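Local coordinates for trypsin-resistant surface T6 protein (PDB 4P0D), which probably forms the backbone of the pilus on the Streptococcus pyogenes surface, as a modular three-domain pilin that is itself the T6 antigen, at residues A[160-166]-A[315-319]. The protein carries 1 engineered substitution. Numbering follows the deposited sequence.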
loop_
_atom_site.group_PDB
_atom_site.type_symbol
_atom_site.label_atom_id
_atom_site.label_comp_id
_atom_site.label_asym_id
_atom_site.label_seq_id
_atom_site.Cartn_x
_atom_site.Cartn_y
_atom_site.Cartn_z
ATOM N N ASP A 160 12.419 -6.568 15.530
ATOM C CA ASP A 160 12.264 -6.526 16.976
ATOM C C ASP A 160 11.047 -7.387 17.337
ATOM O O ASP A 160 9.920 -6.891 17.363
ATOM C CB ASP A 160 12.050 -5.069 17.396
ATOM C CG ASP A 160 11.866 -4.907 18.893
ATOM O OD1 ASP A 160 12.164 -5.864 19.631
ATOM O OD2 ASP A 160 11.398 -3.831 19.303
ATOM N N VAL A 161 11.285 -8.678 17.575
ATOM C CA VAL A 161 10.209 -9.661 17.694
ATOM C C VAL A 161 9.377 -9.563 16.397
ATOM O O VAL A 161 9.933 -9.735 15.302
ATOM C CB VAL A 161 9.419 -9.482 19.023
ATOM C CG1 VAL A 161 8.588 -10.718 19.359
ATOM C CG2 VAL A 161 10.390 -9.232 20.177
ATOM N N ASN A 162 8.090 -9.257 16.479
ATOM C CA ASN A 162 7.283 -9.103 15.270
ATOM C C ASN A 162 7.203 -7.649 14.766
ATOM O O ASN A 162 6.343 -7.330 13.955
ATOM C CB ASN A 162 5.872 -9.640 15.522
ATOM C CG ASN A 162 5.193 -8.944 16.674
ATOM O OD1 ASN A 162 5.847 -8.252 17.465
ATOM N ND2 ASN A 162 3.888 -9.125 16.788
ATOM N N LYS A 163 8.077 -6.767 15.257
ATOM C CA LYS A 163 8.063 -5.356 14.855
ATOM C C LYS A 163 9.256 -5.053 13.965
ATOM O O LYS A 163 10.387 -5.336 14.344
ATOM C CB LYS A 163 8.163 -4.455 16.082
ATOM C CG LYS A 163 7.047 -4.616 17.104
ATOM C CD LYS A 163 5.773 -3.935 16.638
ATOM C CE LYS A 163 4.697 -3.867 17.729
ATOM N NZ LYS A 163 4.568 -5.137 18.497
ATOM N N LYS A 164 9.026 -4.460 12.799
ATOM C CA LYS A 164 10.146 -3.980 12.003
ATOM C C LYS A 164 10.538 -2.575 12.447
ATOM O O LYS A 164 9.711 -1.687 12.492
ATOM C CB LYS A 164 9.840 -4.080 10.503
ATOM C CG LYS A 164 9.666 -5.546 10.075
ATOM C CD LYS A 164 9.645 -5.748 8.576
ATOM C CE LYS A 164 9.359 -7.204 8.221
ATOM N NZ LYS A 164 10.498 -8.125 8.544
ATOM N N THR A 165 11.812 -2.405 12.799
ATOM C CA THR A 165 12.304 -1.140 13.335
ATOM C C THR A 165 13.414 -0.537 12.462
ATOM O O THR A 165 14.059 -1.226 11.688
ATOM C CB THR A 165 12.827 -1.303 14.776
ATOM O OG1 THR A 165 14.070 -2.012 14.766
ATOM C CG2 THR A 165 11.822 -2.074 15.641
ATOM N N THR A 166 13.636 0.755 12.612
ATOM C CA THR A 166 14.627 1.454 11.811
ATOM C C THR A 166 15.188 2.657 12.577
ATOM O O THR A 166 14.805 2.918 13.735
ATOM C CB THR A 166 13.994 1.909 10.477
ATOM O OG1 THR A 166 15.017 2.381 9.588
ATOM C CG2 THR A 166 12.991 2.988 10.720
ATOM N N ILE A 315 4.173 -1.084 8.678
ATOM C CA ILE A 315 4.471 -0.051 9.657
ATOM C C ILE A 315 5.888 -0.308 10.087
ATOM O O ILE A 315 6.272 -1.459 10.385
ATOM C CB ILE A 315 3.514 -0.103 10.871
ATOM C CG1 ILE A 315 2.061 -0.177 10.420
ATOM C CG2 ILE A 315 3.713 1.112 11.782
ATOM C CD1 ILE A 315 1.110 -0.546 11.556
ATOM N N VAL A 316 6.684 0.745 10.117
ATOM C CA VAL A 316 8.021 0.623 10.625
ATOM C C VAL A 316 8.149 1.512 11.849
ATOM O O VAL A 316 7.623 2.613 11.872
ATOM C CB VAL A 316 9.062 0.956 9.544
ATOM C CG1 VAL A 316 10.455 0.862 10.108
ATOM C CG2 VAL A 316 8.904 -0.018 8.372
ATOM N N TYR A 317 8.852 1.003 12.855
ATOM C CA TYR A 317 8.927 1.648 14.177
ATOM C C TYR A 317 10.317 2.223 14.478
ATOM O O TYR A 317 11.330 1.745 13.964
ATOM C CB TYR A 317 8.539 0.635 15.240
ATOM C CG TYR A 317 7.110 0.176 15.107
ATOM C CD1 TYR A 317 6.058 0.950 15.601
ATOM C CD2 TYR A 317 6.793 -1.007 14.448
ATOM C CE1 TYR A 317 4.745 0.544 15.468
ATOM C CE2 TYR A 317 5.472 -1.417 14.321
ATOM C CZ TYR A 317 4.461 -0.634 14.835
ATOM O OH TYR A 317 3.154 -1.028 14.697
ATOM N N THR A 318 10.356 3.265 15.306
ATOM C CA THR A 318 11.619 3.762 15.853
ATOM C C THR A 318 11.416 4.036 17.335
ATOM O O THR A 318 10.281 4.240 17.788
ATOM C CB THR A 318 12.093 5.080 15.189
ATOM O OG1 THR A 318 11.270 6.174 15.626
ATOM C CG2 THR A 318 12.010 5.014 13.695
ATOM N N TYR A 319 12.531 4.081 18.063
ATOM C CA TYR A 319 12.545 4.432 19.477
ATOM C C TYR A 319 13.555 5.546 19.704
ATOM O O TYR A 319 14.352 5.881 18.820
ATOM C CB TYR A 319 12.967 3.221 20.319
ATOM C CG TYR A 319 12.226 1.945 19.951
ATOM C CD1 TYR A 319 10.859 1.824 20.185
ATOM C CD2 TYR A 319 12.889 0.887 19.333
ATOM C CE1 TYR A 319 10.167 0.675 19.835
ATOM C CE2 TYR A 319 12.205 -0.276 18.982
ATOM C CZ TYR A 319 10.844 -0.377 19.230
ATOM O OH TYR A 319 10.158 -1.530 18.868
HETATM O O HOH W 1 6.454 -3.766 11.792
#
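Residues 160-166 and 315-319 run parallel, joined by a single bridge in which the CA atoms of T165 and Y317 lie 4.5 Å apart. Two hydrogen bonds define it: Y317 N to K164 O (2.8 Å, N-H...O angle 161°) and T166 N to Y317 O (2.9 Å, 146°). One step back, K164 N and I315 O are 4.7 Å apart, and a water spans them, accepting from K164 N (2.8 Å) and donating to I315 O (2.7 Å). A type II' turn, D160 to K163, reverses the first segment. D160, its first residue, accepts a hydrogen bond at OD2 from Y319 OH (2.6 Å); W394 N also donates. K163 CD meets Y317 CE2 at 3.4 Å, and W394 engages both residues, by cation-pi and edge-to-face contacts respectively. Methyl packing is tightest between T166 CG2 and V316 CG1 (3.4 Å), beside L172. Because 315-319 links the middle and C-terminal domains, the buried D160 carboxylate ties hairpin 158-165 to the latter by directed bonds, while these methyls face the former.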